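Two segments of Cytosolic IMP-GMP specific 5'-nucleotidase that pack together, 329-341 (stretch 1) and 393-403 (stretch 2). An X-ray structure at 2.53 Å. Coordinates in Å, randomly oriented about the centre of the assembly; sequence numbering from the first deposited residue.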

ATOM      1  N   GLU B 329     -18.216 -33.320 -11.880  1.00 47.19           N
ATOM      2  CA  GLU B 329     -19.467 -32.922 -12.490  1.00 47.96           C
ATOM      3  C   GLU B 329     -19.355 -31.985 -13.698  1.00 46.08           C
ATOM      4  O   GLU B 329     -20.146 -32.106 -14.625  1.00 47.73           O
ATOM      5  CB  GLU B 329     -20.410 -32.357 -11.429  1.00 51.67           C
ATOM      6  CG  GLU B 329     -21.399 -33.411 -10.961  1.00 58.06           C
ATOM      7  CD  GLU B 329     -22.016 -34.200 -12.155  1.00 62.79           C
ATOM      8  OE1 GLU B 329     -22.612 -33.561 -13.064  1.00 64.35           O
ATOM      9  OE2 GLU B 329     -21.904 -35.454 -12.189  1.00 61.28           O
ATOM     10  N   GLU B 330     -18.383 -31.076 -13.721  1.00 43.91           N
ATOM     11  CA  GLU B 330     -18.233 -30.185 -14.873  1.00 41.95           C
ATOM     12  C   GLU B 330     -18.021 -30.995 -16.151  1.00 41.70           C
ATOM     13  O   GLU B 330     -18.699 -30.786 -17.147  1.00 41.09           O
ATOM     14  CB  GLU B 330     -17.038 -29.256 -14.692  1.00 43.05           C
ATOM     15  CG  GLU B 330     -17.273 -28.092 -13.766  1.00 45.96           C
ATOM     16  CD  GLU B 330     -17.654 -26.823 -14.501  1.00 44.72           C
ATOM     17  OE1 GLU B 330     -16.900 -26.399 -15.403  1.00 41.11           O
ATOM     18  OE2 GLU B 330     -18.704 -26.248 -14.162  1.00 46.54           O
ATOM     19  N   ILE B 331     -17.061 -31.914 -16.123  1.00 41.95           N
ATOM     20  CA  ILE B 331     -16.783 -32.747 -17.287  1.00 40.78           C
ATOM     21  C   ILE B 331     -18.041 -33.535 -17.643  1.00 39.30           C
ATOM     22  O   ILE B 331     -18.480 -33.542 -18.794  1.00 39.48           O
ATOM     23  CB  ILE B 331     -15.649 -33.776 -17.013  1.00 41.66           C
ATOM     24  CG1 ILE B 331     -14.431 -33.091 -16.387  1.00 39.84           C
ATOM     25  CG2 ILE B 331     -15.259 -34.476 -18.317  1.00 40.26           C
ATOM     26  CD1 ILE B 331     -13.655 -32.244 -17.328  1.00 40.92           C
ATOM     27  N   ALA B 332     -18.618 -34.197 -16.646  1.00 38.39           N
ATOM     28  CA  ALA B 332     -19.818 -35.003 -16.860  1.00 37.37           C
ATOM     29  C   ALA B 332     -20.887 -34.169 -17.541  1.00 36.93           C
ATOM     30  O   ALA B 332     -21.592 -34.655 -18.423  1.00 36.66           O
ATOM     31  CB  ALA B 332     -20.338 -35.559 -15.536  1.00 34.55           C
ATOM     32  N   SER B 333     -20.999 -32.913 -17.131  1.00 36.56           N
ATOM     33  CA  SER B 333     -21.979 -32.022 -17.728  1.00 38.71           C
ATOM     34  C   SER B 333     -21.619 -31.529 -19.135  1.00 39.21           C
ATOM     35  O   SER B 333     -22.495 -31.349 -19.973  1.00 39.02           O
ATOM     36  CB  SER B 333     -22.227 -30.826 -16.811  1.00 37.26           C
ATOM     37  OG  SER B 333     -22.962 -31.227 -15.670  1.00 39.73           O
ATOM     38  N   GLN B 334     -20.343 -31.303 -19.408  1.00 41.34           N
ATOM     39  CA  GLN B 334     -19.972 -30.825 -20.739  1.00 45.13           C
ATOM     40  C   GLN B 334     -20.207 -31.931 -21.778  1.00 46.47           C
ATOM     41  O   GLN B 334     -20.494 -31.653 -22.950  1.00 48.20           O
ATOM     42  CB  GLN B 334     -18.508 -30.366 -20.753  1.00 45.85           C
ATOM     43  CG  GLN B 334     -18.210 -29.215 -19.779  1.00 49.87           C
ATOM     44  CD  GLN B 334     -16.734 -28.813 -19.752  1.00 51.96           C
ATOM     45  OE1 GLN B 334     -16.241 -28.135 -20.655  1.00 52.98           O
ATOM     46  NE2 GLN B 334     -16.024 -29.246 -18.716  1.00 53.33           N
ATOM     47  N   ILE B 335     -20.087 -33.180 -21.334  1.00 45.09           N
ATOM     48  CA  ILE B 335     -20.297 -34.333 -22.189  1.00 45.00           C
ATOM     49  C   ILE B 335     -21.788 -34.482 -22.488  1.00 46.67           C
ATOM     50  O   ILE B 335     -22.185 -34.781 -23.608  1.00 47.69           O
ATOM     51  CB  ILE B 335     -19.815 -35.614 -21.501  1.00 45.18           C
ATOM     52  CG1 ILE B 335     -18.344 -35.472 -21.114  1.00 45.11           C
ATOM     53  CG2 ILE B 335     -20.054 -36.811 -22.416  1.00 43.49           C
ATOM     54  CD1 ILE B 335     -17.750 -36.696 -20.445  1.00 44.90           C
ATOM     55  N   ARG B 336     -22.612 -34.289 -21.467  1.00 48.45           N
ATOM     56  CA  ARG B 336     -24.056 -34.394 -21.613  1.00 48.86           C
ATOM     57  C   ARG B 336     -24.593 -33.239 -22.427  1.00 48.53           C
ATOM     58  O   ARG B 336     -25.751 -33.246 -22.842  1.00 49.86           O
ATOM     59  CB  ARG B 336     -24.722 -34.388 -20.243  1.00 48.06           C
ATOM     60  CG  ARG B 336     -25.205 -35.754 -19.769  1.00 52.41           C
ATOM     61  CD  ARG B 336     -25.063 -35.874 -18.259  1.00 54.32           C
ATOM     62  NE  ARG B 336     -25.289 -34.592 -17.600  1.00 57.25           N
ATOM     63  CZ  ARG B 336     -24.829 -34.273 -16.392  1.00 59.91           C
ATOM     64  NH1 ARG B 336     -24.109 -35.148 -15.690  1.00 59.01           N
ATOM     65  NH2 ARG B 336     -25.077 -33.065 -15.892  1.00 59.92           N
ATOM     66  N   ALA B 337     -23.749 -32.244 -22.667  1.00 47.83           N
ATOM     67  CA  ALA B 337     -24.179 -31.066 -23.393  1.00 47.50           C
ATOM     68  C   ALA B 337     -23.558 -31.010 -24.772  1.00 47.39           C
ATOM     69  O   ALA B 337     -23.862 -30.107 -25.568  1.00 47.87           O
ATOM     70  CB  ALA B 337     -23.831 -29.805 -22.594  1.00 43.97           C
ATOM     71  N   LEU B 338     -22.697 -31.978 -25.058  1.00 46.31           N
ATOM     72  CA  LEU B 338     -22.029 -32.020 -26.352  1.00 46.77           C
ATOM     73  C   LEU B 338     -22.960 -31.811 -27.536  1.00 46.14           C
ATOM     74  O   LEU B 338     -22.834 -30.833 -28.263  1.00 47.49           O
ATOM     75  CB  LEU B 338     -21.269 -33.333 -26.523  1.00 46.53           C
ATOM     76  CG  LEU B 338     -19.755 -33.246 -26.275  1.00 47.35           C
ATOM     77  CD1 LEU B 338     -19.128 -34.570 -26.683  1.00 46.34           C
ATOM     78  CD2 LEU B 338     -19.129 -32.113 -27.084  1.00 42.23           C
ATOM     79  N   PRO B 339     -23.921 -32.711 -27.737  1.00 46.31           N
ATOM     80  CA  PRO B 339     -24.798 -32.488 -28.882  1.00 46.15           C
ATOM     81  C   PRO B 339     -25.338 -31.057 -28.980  1.00 47.80           C
ATOM     82  O   PRO B 339     -25.416 -30.509 -30.079  1.00 49.35           O
ATOM     83  CB  PRO B 339     -25.889 -33.540 -28.690  1.00 45.73           C
ATOM     84  CG  PRO B 339     -25.912 -33.756 -27.208  1.00 47.34           C
ATOM     85  CD  PRO B 339     -24.466 -33.750 -26.843  1.00 46.75           C
ATOM     86  N   ILE B 340     -25.704 -30.443 -27.857  1.00 47.70           N
ATOM     87  CA  ILE B 340     -26.205 -29.072 -27.913  1.00 49.22           C
ATOM     88  C   ILE B 340     -25.068 -28.089 -28.215  1.00 50.06           C
ATOM     89  O   ILE B 340     -25.254 -27.120 -28.951  1.00 49.85           O
ATOM     90  CB  ILE B 340     -26.894 -28.646 -26.591  1.00 49.43           C
ATOM     91  CG1 ILE B 340     -28.241 -29.354 -26.435  1.00 51.09           C
ATOM     92  CG2 ILE B 340     -27.148 -27.148 -26.593  1.00 46.66           C
ATOM     93  CD1 ILE B 340     -29.342 -28.809 -27.360  1.00 52.13           C
ATOM     94  N   GLU B 341     -23.893 -28.347 -27.650  1.00 50.84           N
ATOM     95  CA  GLU B 341     -22.726 -27.486 -27.854  1.00 52.03           C
ATOM     96  C   GLU B 341     -22.387 -27.432 -29.335  1.00 50.49           C
ATOM     97  O   GLU B 341     -21.975 -26.402 -29.862  1.00 47.53           O
ATOM     98  CB  GLU B 341     -21.521 -28.031 -27.073  1.00 55.08           C
ATOM     99  CG  GLU B 341     -20.863 -27.047 -26.103  1.00 59.75           C
ATOM    100  CD  GLU B 341     -20.984 -27.489 -24.635  1.00 63.39           C
ATOM    101  OE1 GLU B 341     -20.633 -28.662 -24.334  1.00 63.78           O
ATOM    102  OE2 GLU B 341     -21.423 -26.663 -23.787  1.00 60.74           O
ATOM    103  N   ARG B 393     -32.497 -19.903 -27.933  1.00 52.51           N
ATOM    104  CA  ARG B 393     -33.190 -21.045 -27.356  1.00 52.36           C
ATOM    105  C   ARG B 393     -32.191 -22.173 -27.106  1.00 51.85           C
ATOM    106  O   ARG B 393     -32.195 -22.773 -26.031  1.00 53.71           O
ATOM    107  CB  ARG B 393     -34.330 -21.502 -28.284  1.00 52.97           C
ATOM    108  CG  ARG B 393     -35.239 -20.345 -28.702  1.00 54.18           C
ATOM    109  CD  ARG B 393     -36.716 -20.593 -28.442  1.00 52.25           C
ATOM    110  NE  ARG B 393     -37.433 -20.918 -29.668  1.00 51.50           N
ATOM    111  CZ  ARG B 393     -38.598 -20.384 -30.019  1.00 50.92           C
ATOM    112  NH1 ARG B 393     -39.192 -19.491 -29.241  1.00 49.79           N
ATOM    113  NH2 ARG B 393     -39.165 -20.736 -31.162  1.00 51.85           N
ATOM    114  N   LEU B 394     -31.329 -22.458 -28.081  1.00 50.55           N
ATOM    115  CA  LEU B 394     -30.314 -23.494 -27.900  1.00 49.64           C
ATOM    116  C   LEU B 394     -29.471 -23.181 -26.665  1.00 50.70           C
ATOM    117  O   LEU B 394     -29.104 -24.084 -25.923  1.00 51.92           O
ATOM    118  CB  LEU B 394     -29.406 -23.589 -29.126  1.00 49.67           C
ATOM    119  CG  LEU B 394     -29.916 -24.423 -30.304  1.00 49.33           C
ATOM    120  CD1 LEU B 394     -28.980 -24.265 -31.479  1.00 49.53           C
ATOM    121  CD2 LEU B 394     -30.005 -25.885 -29.897  1.00 50.17           C
ATOM    122  N   LEU B 395     -29.165 -21.905 -26.440  1.00 50.49           N
ATOM    123  CA  LEU B 395     -28.384 -21.520 -25.274  1.00 51.88           C
ATOM    124  C   LEU B 395     -29.130 -21.874 -23.984  1.00 52.93           C
ATOM    125  O   LEU B 395     -28.576 -22.552 -23.121  1.00 52.63           O
ATOM    126  CB  LEU B 395     -28.054 -20.019 -25.305  1.00 51.94           C
ATOM    127  CG  LEU B 395     -27.114 -19.506 -26.412  1.00 53.26           C
ATOM    128  CD1 LEU B 395     -27.006 -17.984 -26.335  1.00 51.53           C
ATOM    129  CD2 LEU B 395     -25.744 -20.146 -26.289  1.00 50.63           C
ATOM    130  N   GLN B 396     -30.376 -21.411 -23.850  1.00 54.34           N
ATOM    131  CA  GLN B 396     -31.205 -21.702 -22.671  1.00 54.26           C
ATOM    132  C   GLN B 396     -31.181 -23.209 -22.389  1.00 53.09           C
ATOM    133  O   GLN B 396     -31.164 -23.656 -21.245  1.00 51.77           O
ATOM    134  CB  GLN B 396     -32.655 -21.248 -22.913  1.00 56.88           C
ATOM    135  CG  GLN B 396     -33.691 -22.004 -22.070  1.00 62.71           C
ATOM    136  CD  GLN B 396     -35.140 -21.836 -22.556  1.00 66.63           C
ATOM    137  OE1 GLN B 396     -35.450 -22.032 -23.741  1.00 67.15           O
ATOM    138  NE2 GLN B 396     -36.034 -21.489 -21.631  1.00 67.00           N
ATOM    139  N   GLU B 397     -31.184 -23.984 -23.464  1.00 53.55           N
ATOM    140  CA  GLU B 397     -31.150 -25.436 -23.390  1.00 52.09           C
ATOM    141  C   GLU B 397     -29.803 -25.905 -22.844  1.00 51.94           C
ATOM    142  O   GLU B 397     -29.723 -26.874 -22.073  1.00 50.90           O
ATOM    143  CB  GLU B 397     -31.366 -26.004 -24.780  1.00 52.10           C
ATOM    144  CG  GLU B 397     -31.170 -27.480 -24.886  1.00 55.09           C
ATOM    145  CD  GLU B 397     -32.334 -28.127 -25.568  1.00 57.63           C
ATOM    146  OE1 GLU B 397     -32.484 -27.943 -26.804  1.00 54.35           O
ATOM    147  OE2 GLU B 397     -33.113 -28.800 -24.848  1.00 61.18           O
ATOM    148  N   GLN B 398     -28.741 -25.219 -23.254  1.00 50.26           N
ATOM    149  CA  GLN B 398     -27.408 -25.571 -22.796  1.00 50.64           C
ATOM    150  C   GLN B 398     -27.260 -25.314 -21.307  1.00 49.80           C
ATOM    151  O   GLN B 398     -26.526 -26.015 -20.621  1.00 51.05           O
ATOM    152  CB  GLN B 398     -26.356 -24.766 -23.540  1.00 49.94           C
ATOM    153  CG  GLN B 398     -24.953 -24.979 -23.017  1.00 49.96           C
ATOM    154  CD  GLN B 398     -23.934 -24.141 -23.765  1.00 50.59           C
ATOM    155  OE1 GLN B 398     -24.030 -22.912 -23.790  1.00 49.36           O
ATOM    156  NE2 GLN B 398     -22.956 -24.803 -24.387  1.00 48.80           N
ATOM    157  N   ASN B 399     -27.963 -24.308 -20.813  1.00 48.97           N
ATOM    158  CA  ASN B 399     -27.889 -23.951 -19.406  1.00 50.23           C
ATOM    159  C   ASN B 399     -28.422 -25.017 -18.450  1.00 48.82           C
ATOM    160  O   ASN B 399     -27.935 -25.149 -17.320  1.00 48.96           O
ATOM    161  CB  ASN B 399     -28.605 -22.619 -19.179  1.00 50.96           C
ATOM    162  CG  ASN B 399     -27.797 -21.441 -19.688  1.00 53.25           C
ATOM    163  OD1 ASN B 399     -28.262 -20.303 -19.686  1.00 54.11           O
ATOM    164  ND2 ASN B 399     -26.568 -21.713 -20.122  1.00 55.22           N
ATOM    165  N   SER B 400     -29.406 -25.779 -18.906  1.00 45.41           N
ATOM    166  CA  SER B 400     -29.994 -26.824 -18.084  1.00 44.22           C
ATOM    167  C   SER B 400     -29.017 -27.956 -17.718  1.00 43.52           C
ATOM    168  O   SER B 400     -29.340 -28.783 -16.857  1.00 42.57           O
ATOM    169  CB  SER B 400     -31.220 -27.414 -18.782  1.00 44.03           C
ATOM    170  OG  SER B 400     -30.878 -27.970 -20.040  1.00 43.78           O
ATOM    171  N   PHE B 401     -27.846 -28.001 -18.368  1.00 41.59           N
ATOM    172  CA  PHE B 401     -26.840 -29.027 -18.069  1.00 40.11           C
ATOM    173  C   PHE B 401     -25.907 -28.624 -16.919  1.00 39.17           C
ATOM    174  O   PHE B 401     -25.158 -29.445 -16.400  1.00 37.88           O
ATOM    175  CB  PHE B 401     -25.981 -29.338 -19.297  1.00 42.01           C
ATOM    176  CG  PHE B 401     -26.722 -30.018 -20.409  1.00 44.49           C
ATOM    177  CD1 PHE B 401     -27.340 -29.271 -21.413  1.00 46.05           C
ATOM    178  CD2 PHE B 401     -26.834 -31.406 -20.441  1.00 43.03           C
ATOM    179  CE1 PHE B 401     -28.060 -29.911 -22.433  1.00 46.17           C
ATOM    180  CE2 PHE B 401     -27.551 -32.043 -21.452  1.00 43.04           C
ATOM    181  CZ  PHE B 401     -28.162 -31.303 -22.446  1.00 42.70           C
ATOM    182  N   TYR B 402     -25.966 -27.360 -16.521  1.00 38.67           N
ATOM    183  CA  TYR B 402     -25.119 -26.862 -15.452  1.00 39.48           C
ATOM    184  C   TYR B 402     -25.963 -26.213 -14.370  1.00 40.18           C
ATOM    185  O   TYR B 402     -27.164 -26.018 -14.549  1.00 43.39           O
ATOM    186  CB  TYR B 402     -24.126 -25.840 -16.014  1.00 39.29           C
ATOM    187  CG  TYR B 402     -23.371 -26.347 -17.224  1.00 39.34           C
ATOM    188  CD1 TYR B 402     -22.380 -27.314 -17.089  1.00 38.56           C
ATOM    189  CD2 TYR B 402     -23.651 -25.862 -18.499  1.00 37.71           C
ATOM    190  CE1 TYR B 402     -21.677 -27.787 -18.186  1.00 39.03           C
ATOM    191  CE2 TYR B 402     -22.950 -26.335 -19.619  1.00 40.58           C
ATOM    192  CZ  TYR B 402     -21.958 -27.301 -19.447  1.00 39.59           C
ATOM    193  OH  TYR B 402     -21.225 -27.767 -20.519  1.00 37.88           O
ATOM    194  N   ASN B 403     -25.321 -25.884 -13.255  1.00 38.89           N
ATOM    195  CA  ASN B 403     -25.973 -25.247 -12.126  1.00 39.81           C
ATOM    196  C   ASN B 403     -26.867 -24.097 -12.618  1.00 41.22           C
ATOM    197  O   ASN B 403     -26.387 -23.146 -13.241  1.00 41.92           O
ATOM    198  CB  ASN B 403     -24.893 -24.742 -11.160  1.00 37.84           C
ATOM    199  CG  ASN B 403     -25.469 -23.961 -10.006  1.00 38.29           C
ATOM    200  OD1 ASN B 403     -25.947 -22.838 -10.188  1.00 37.98           O
ATOM    201  ND2 ASN B 403     -25.441 -24.553  -8.807  1.00 34.64           N
TER

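The most distinctive feature of this contact is the way Phe 401 lies against the break between two helical segments of the first stretch. Ala 337, the non-helical residue between them, sits directly over the aromatic face: its CA is 3.8 Å from the centroid of the Phe 401 ring and only 4° off the ring normal, a nearly ideal CH-pi arrangement. The methyl group lies over the same ring, with Ala 337 CB 3.6 Å from Phe 401 CG.

Farther along stretch 1, Ile 340 extends the apolar surface. Its CA-to-CB bond points toward the second stretch, and it loses 115 Å² to the contact, more than any other residue here. Ile 340 CG1 is 4.0 Å from Phe 401 CE1, while Ile 340 CD1 reaches to 3.9 Å from Leu 394 CD2, so that the isoleucine spans the distance between the aromatic ring and the helix of stretch 2. Ile 340 CD1 also lies 3.3 Å from Glu 397 OE1, a close approach of a methyl group to a carboxylate oxygen.

Tyr 402 follows Phe 401 at the end of a type I beta turn that starts at Asn 399, and its ring packs against the first helix of stretch 1. Ser 333 CB is 3.4 Å from Tyr 402 CE1, and the hydroxyl oxygen, Tyr 402 OH, comes within 3.3 Å of Gln 334 CA. Although Tyr 402 CA-to-CB points sideways, the side chain is long enough to bring its end up to stretch 1.

Polar groups meet around Glu 341. Its CA-to-CB bond also runs sideways, yet the carboxylate reaches across: Gln 398 NE2 donates to Glu 341 OE2 at 2.5 Å, a very short hydrogen bond whose N-H...acceptor angle of 121° is far from linear. Tyr 402 OH donates a weak hydrogen bond to Glu 341 OE2 at 3.5 Å, near the plane of its ring, so one carboxylate oxygen joins two residues of stretch 2.

Where the backbones come nearest, Ser 333 OG lies 2.9 Å from Phe 401 O and 3.1 Å from Glu 329 O. The hydroxyl has a single proton for these two carbonyls, and the geometry does not settle which receives it. Nearby, Arg 336 NH1 and Glu 329 OE1 form a salt bridge of 3.4 Å within stretch 1, with only a weak hydrogen bond.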